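Local coordinates for protein putative hydrolase (PDB 3D6L) that is a hexameric hotdog-fold thioesterase that probably hydrolyses long-chain fatty acyl-CoA thioesters to the free acid and coenzyme A, at residues A[34-39]-A[71-76]; A[58-63]-A[86-91]. All coordinates share one frame; numbering follows the deposited sequence.

Contact 1: A[34-39]-A[71-76]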
loop_
_atom_site.group_PDB
_atom_site.type_symbol
_atom_site.label_atom_id
_atom_site.label_comp_id
_atom_site.label_asym_id
_atom_site.label_seq_id
_atom_site.Cartn_x
_atom_site.Cartn_y
_atom_site.Cartn_z
ATOM N N ASP A 34 6.169 15.442 -7.275
ATOM C CA ASP A 34 6.310 16.196 -6.044
ATOM C C ASP A 34 7.610 15.839 -5.327
ATOM O O ASP A 34 8.353 16.723 -4.897
ATOM C CB ASP A 34 5.095 15.981 -5.135
ATOM C CG ASP A 34 4.999 17.028 -4.030
ATOM O OD1 ASP A 34 5.758 18.022 -4.067
ATOM O OD2 ASP A 34 4.164 16.871 -3.118
ATOM N N LEU A 35 7.905 14.546 -5.233
ATOM C CA LEU A 35 9.136 14.077 -4.588
ATOM C C LEU A 35 10.426 14.426 -5.348
ATOM O O LEU A 35 11.425 14.818 -4.728
ATOM C CB LEU A 35 9.063 12.573 -4.328
ATOM C CG LEU A 35 8.116 12.102 -3.222
ATOM C CD1 LEU A 35 8.028 10.574 -3.225
ATOM C CD2 LEU A 35 8.526 12.637 -1.839
ATOM N N ALA A 36 10.404 14.268 -6.675
ATOM C CA ALA A 36 11.563 14.573 -7.529
ATOM C C ALA A 36 11.892 16.063 -7.527
ATOM O O ALA A 36 13.064 16.438 -7.484
ATOM C CB ALA A 36 11.326 14.096 -8.942
ATOM N N GLY A 37 10.858 16.903 -7.571
ATOM C CA GLY A 37 11.034 18.350 -7.481
ATOM C C GLY A 37 11.673 18.736 -6.161
ATOM O O GLY A 37 12.562 19.583 -6.122
ATOM N N ALA A 38 11.227 18.096 -5.080
ATOM C CA ALA A 38 11.707 18.395 -3.733
ATOM C C ALA A 38 13.209 18.136 -3.580
ATOM O O ALA A 38 13.933 18.956 -2.987
ATOM C CB ALA A 38 10.918 17.608 -2.709
ATOM N N ILE A 39 13.675 17.007 -4.122
ATOM C CA ILE A 39 15.104 16.679 -4.134
ATOM C C ILE A 39 15.909 17.785 -4.812
ATOM O O ILE A 39 17.001 18.137 -4.350
ATOM C CB ILE A 39 15.382 15.328 -4.847
ATOM C CG1 ILE A 39 14.868 14.164 -3.999
ATOM C CG2 ILE A 39 16.891 15.148 -5.131
ATOM C CD1 ILE A 39 14.730 12.886 -4.768
ATOM N N CYS A 71 12.280 10.886 -13.461
ATOM C CA CYS A 71 11.865 12.251 -13.198
ATOM C C CYS A 71 13.080 13.145 -13.173
ATOM O O CYS A 71 13.947 13.016 -12.300
ATOM C CB CYS A 71 11.140 12.359 -11.856
ATOM S SG CYS A 71 9.698 11.312 -11.685
ATOM N N TYR A 72 13.116 14.056 -14.137
ATOM C CA TYR A 72 14.169 15.038 -14.266
ATOM C C TYR A 72 13.685 16.371 -13.732
ATOM O O TYR A 72 12.498 16.684 -13.803
ATOM C CB TYR A 72 14.554 15.190 -15.730
ATOM C CG TYR A 72 15.073 13.923 -16.357
ATOM C CD1 TYR A 72 14.198 12.984 -16.915
ATOM C CD2 TYR A 72 16.451 13.656 -16.396
ATOM C CE1 TYR A 72 14.680 11.813 -17.499
ATOM C CE2 TYR A 72 16.945 12.487 -16.985
ATOM C CZ TYR A 72 16.053 11.573 -17.529
ATOM O OH TYR A 72 16.533 10.423 -18.109
ATOM N N SER A 73 14.618 17.161 -13.218
ATOM C CA SER A 73 14.292 18.435 -12.605
ATOM C C SER A 73 15.229 19.545 -13.029
ATOM O O SER A 73 16.436 19.332 -13.183
ATOM C CB SER A 73 14.331 18.302 -11.096
ATOM O OG SER A 73 13.428 17.292 -10.689
ATOM N N LYS A 74 14.658 20.728 -13.238
ATOM C CA LYS A 74 15.451 21.933 -13.382
ATOM C C LYS A 74 14.892 23.053 -12.506
ATOM O O LYS A 74 13.742 23.473 -12.665
ATOM C CB LYS A 74 15.546 22.371 -14.849
ATOM C CG LYS A 74 16.513 23.538 -15.055
ATOM C CD LYS A 74 16.848 23.772 -16.515
ATOM C CE LYS A 74 17.504 25.142 -16.707
ATOM N NZ LYS A 74 18.866 25.240 -16.088
ATOM N N VAL A 75 15.712 23.524 -11.573
ATOM C CA VAL A 75 15.361 24.699 -10.794
ATOM C C VAL A 75 15.315 25.868 -11.757
ATOM O O VAL A 75 16.300 26.209 -12.399
ATOM C CB VAL A 75 16.344 24.967 -9.652
ATOM C CG1 VAL A 75 15.941 26.226 -8.886
ATOM C CG2 VAL A 75 16.398 23.768 -8.719
ATOM N N VAL A 76 14.135 26.449 -11.854
ATOM C CA VAL A 76 13.808 27.450 -12.844
ATOM C C VAL A 76 13.897 28.845 -12.218
ATOM O O VAL A 76 14.282 29.809 -12.879
ATOM C CB VAL A 76 12.379 27.149 -13.414
ATOM C CG1 VAL A 76 11.656 28.412 -13.904
ATOM C CG2 VAL A 76 12.459 26.092 -14.503
#
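Ala-36 and Cys-71 meet through their beta carbons, CB of Ala-36 lying 3.4 Å from CB of Cys-71, and two residues further along the strand Ser-73 adds a polar touch. The helical segment 34-39 passes over strand segment 71-76 at -44°, with axes 7.9 Å apart at their closest. The groups between helix and strand are small, which is consistent with this spacing: a methyl from Ala-36, the beta carbon of Cys-71 and the hydroxymethyl of Ser-73. CA of Gly-37 lies 6.1 Å from CA of Ser-73, and Gly-37 brings no side chain to hold the two backbones apart.

Cys-71 and Ser-73 lie two apart on the strand and face the helix, whereas CB of the intervening Tyr-72 points away from it. Both inward residues hold the terminal atom (SG, OG) anti to the carbonyl carbon, chi1 being -58° in Ser-73. This setting carries OG to 3.3 Å from the backbone O of Ala-36, where it donates a weak hydrogen bond. The angle C-O-OG is about 98°, so the hydroxyl reaches the oxygen from its flank, well off the line extending the C=O bond, in keeping with a weak bond. In Cys-71 the thiol lies to one side of the beta-carbon contact, SG being 4.2 Å from CB of Ala-36.

The contact is buried near the middle of the chain, in the hotdog arrangement of a long helix wrapped by an antiparallel sheet. Leu-9 of strand 9-12 and Gln-32 of helix 26-42 adjoin Cys-71, while Val-85 of strand 82-94 and Ala-40, one helical turn beyond Ala-36, flank Ser-73.

Contact 2: A[58-63]-A[86-91]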
loop_
_atom_site.group_PDB
_atom_site.type_symbol
_atom_site.label_atom_id
_atom_site.label_comp_id
_atom_site.label_asym_id
_atom_site.label_seq_id
_atom_site.Cartn_x
_atom_site.Cartn_y
_atom_site.Cartn_z
ATOM N N VAL A 58 1.116 18.726 -17.278
ATOM C CA VAL A 58 0.524 18.244 -18.511
ATOM C C VAL A 58 0.729 16.746 -18.579
ATOM O O VAL A 58 1.860 16.255 -18.510
ATOM C CB VAL A 58 1.146 18.935 -19.781
ATOM C CG1 VAL A 58 0.478 18.422 -21.078
ATOM C CG2 VAL A 58 1.071 20.475 -19.685
ATOM N N PHE A 59 -0.372 16.018 -18.690
ATOM C CA PHE A 59 -0.313 14.578 -18.900
ATOM C C PHE A 59 -0.272 14.342 -20.401
ATOM O O PHE A 59 -1.305 14.165 -21.055
ATOM C CB PHE A 59 -1.501 13.885 -18.229
ATOM C CG PHE A 59 -1.531 14.065 -16.741
ATOM C CD1 PHE A 59 -0.721 13.281 -15.914
ATOM C CD2 PHE A 59 -2.348 15.034 -16.161
ATOM C CE1 PHE A 59 -0.726 13.450 -14.534
ATOM C CE2 PHE A 59 -2.364 15.217 -14.778
ATOM C CZ PHE A 59 -1.552 14.423 -13.960
ATOM N N LYS A 60 0.940 14.381 -20.938
ATOM C CA LYS A 60 1.168 14.306 -22.375
ATOM C C LYS A 60 0.837 12.932 -22.937
ATOM O O LYS A 60 0.338 12.816 -24.049
ATOM C CB LYS A 60 2.627 14.637 -22.690
ATOM C CG LYS A 60 3.103 15.917 -22.068
ATOM C CD LYS A 60 4.577 16.114 -22.318
ATOM C CE LYS A 60 5.046 17.372 -21.626
ATOM N NZ LYS A 60 6.449 17.700 -21.967
ATOM N N GLU A 61 1.108 11.890 -22.163
ATOM C CA GLU A 61 1.023 10.538 -22.680
ATOM C C GLU A 61 0.683 9.581 -21.538
ATOM O O GLU A 61 1.095 9.824 -20.410
ATOM C CB GLU A 61 2.372 10.183 -23.312
ATOM C CG GLU A 61 2.310 9.348 -24.585
ATOM C CD GLU A 61 1.591 10.038 -25.724
ATOM O OE1 GLU A 61 1.857 11.243 -25.972
ATOM O OE2 GLU A 61 0.765 9.356 -26.379
ATOM N N PRO A 62 -0.072 8.495 -21.827
ATOM C CA PRO A 62 -0.359 7.459 -20.818
ATOM C C PRO A 62 0.908 6.767 -20.317
ATOM O O PRO A 62 1.895 6.624 -21.060
ATOM C CB PRO A 62 -1.203 6.435 -21.578
ATOM C CG PRO A 62 -1.678 7.125 -22.811
ATOM C CD PRO A 62 -0.678 8.176 -23.135
ATOM N N VAL A 63 0.874 6.348 -19.058
ATOM C CA VAL A 63 1.944 5.538 -18.476
ATOM C C VAL A 63 1.388 4.121 -18.276
ATOM O O VAL A 63 0.232 3.960 -17.858
ATOM C CB VAL A 63 2.455 6.151 -17.144
ATOM C CG1 VAL A 63 3.580 5.329 -16.547
ATOM C CG2 VAL A 63 2.922 7.576 -17.368
ATOM N N GLU A 86 10.983 22.865 -12.700
ATOM C CA GLU A 86 10.350 22.170 -13.802
ATOM C C GLU A 86 10.683 20.687 -13.685
ATOM O O GLU A 86 11.856 20.309 -13.585
ATOM C CB GLU A 86 10.794 22.725 -15.162
ATOM C CG GLU A 86 10.072 22.087 -16.366
ATOM C CD GLU A 86 8.604 22.496 -16.491
ATOM O OE1 GLU A 86 8.286 23.698 -16.324
ATOM O OE2 GLU A 86 7.761 21.613 -16.775
ATOM N N VAL A 87 9.647 19.855 -13.689
ATOM C CA VAL A 87 9.831 18.415 -13.614
ATOM C C VAL A 87 9.346 17.786 -14.904
ATOM O O VAL A 87 8.232 18.047 -15.350
ATOM C CB VAL A 87 9.099 17.795 -12.397
ATOM C CG1 VAL A 87 9.300 16.282 -12.360
ATOM C CG2 VAL A 87 9.588 18.438 -11.086
ATOM N N GLU A 88 10.201 16.965 -15.502
ATOM C CA GLU A 88 9.860 16.253 -16.717
ATOM C C GLU A 88 9.938 14.773 -16.440
ATOM O O GLU A 88 10.930 14.284 -15.899
ATOM C CB GLU A 88 10.824 16.614 -17.848
ATOM C CG GLU A 88 10.736 18.061 -18.302
ATOM C CD GLU A 88 9.477 18.361 -19.101
ATOM O OE1 GLU A 88 8.860 17.414 -19.637
ATOM O OE2 GLU A 88 9.107 19.556 -19.191
ATOM N N VAL A 89 8.887 14.058 -16.817
ATOM C CA VAL A 89 8.839 12.626 -16.598
ATOM C C VAL A 89 8.944 11.897 -17.938
ATOM O O VAL A 89 8.243 12.242 -18.895
ATOM C CB VAL A 89 7.552 12.220 -15.836
ATOM C CG1 VAL A 89 7.619 10.776 -15.400
ATOM C CG2 VAL A 89 7.338 13.120 -14.627
ATOM N N THR A 90 9.835 10.903 -18.001
ATOM C CA THR A 90 9.982 10.040 -19.173
ATOM C C THR A 90 9.665 8.582 -18.810
ATOM O O THR A 90 10.033 8.115 -17.732
ATOM C CB THR A 90 11.413 10.107 -19.763
ATOM O OG1 THR A 90 12.332 9.456 -18.877
ATOM C CG2 THR A 90 11.866 11.554 -19.971
ATOM N N ALA A 91 8.980 7.871 -19.702
ATOM C CA ALA A 91 8.747 6.440 -19.523
ATOM C C ALA A 91 9.615 5.634 -20.482
ATOM O O ALA A 91 9.639 5.894 -21.687
ATOM C CB ALA A 91 7.285 6.096 -19.703
#
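Carboxylate oxygen OE1 of Glu-88 receives Lys-60 NZ at 3.4 Å, a weak hydrogen bond within a salt bridge, and also has weak partners in Asn-104 ND2 and, as a long ion pair, Arg-2 NH1. In this hotdog fold, the bridge joins the loop after strand 48-58 to strand 82-94 across the intervening strand 100-115. That strand supplies Ser-107, whose OG makes the firmer hydrogen bond to OE2. Both carboxylate oxygens are therefore engaged, which should restrict rotation of the group and probably favours its ionised form.

The two side chains reach each other differently. Lys-60 starts with CG anti to its carbonyl carbon and then runs fully extended, delivering the ammonium to the strand; Glu-88 is bent at chi2, -73°, which turns its end toward the loop. They cross at about a right angle, with a CE-NZ-OE1 angle near 120°. Glu-86, two residues earlier, adds a second negative charge: its OE2 is 6.6 Å from Lys-60 NZ, beyond contact, and has a weak hydrogen bond to Ser-107 OG, the hydroxyl that serves Glu-88.

Further along, the loop and strand stay close without touching, CG1 of Val-63 being 4.9 Å from CB of Ala-91. The bridge itself is one-sided: Lys-60 NZ meets OE1 of Glu-88, whereas OE2 of the same carboxylate lies 4.3 Å away.

From the N terminus the four segments come in the order 34-39, 58-63, 71-76, 86-91, so the two contacts cross along the chain and neither nests inside the other. Contact 1 closes a loop of 31 residues that contains strand 48-58 and all of segment 58-63; contact 2 closes one of 22 residues that includes strand 68-78. Their second segments lie on adjacent antiparallel strands, joined by probable backbone hydrogen bonds: Tyr-72 N lies 2.8 Å from Glu-88 O, and Lys-74 O is equally far from Glu-86 N. Contact 1 ties helix 26-42 to strand 68-78, and contact 2 ties the loop after strand 48-58 to strand 82-94.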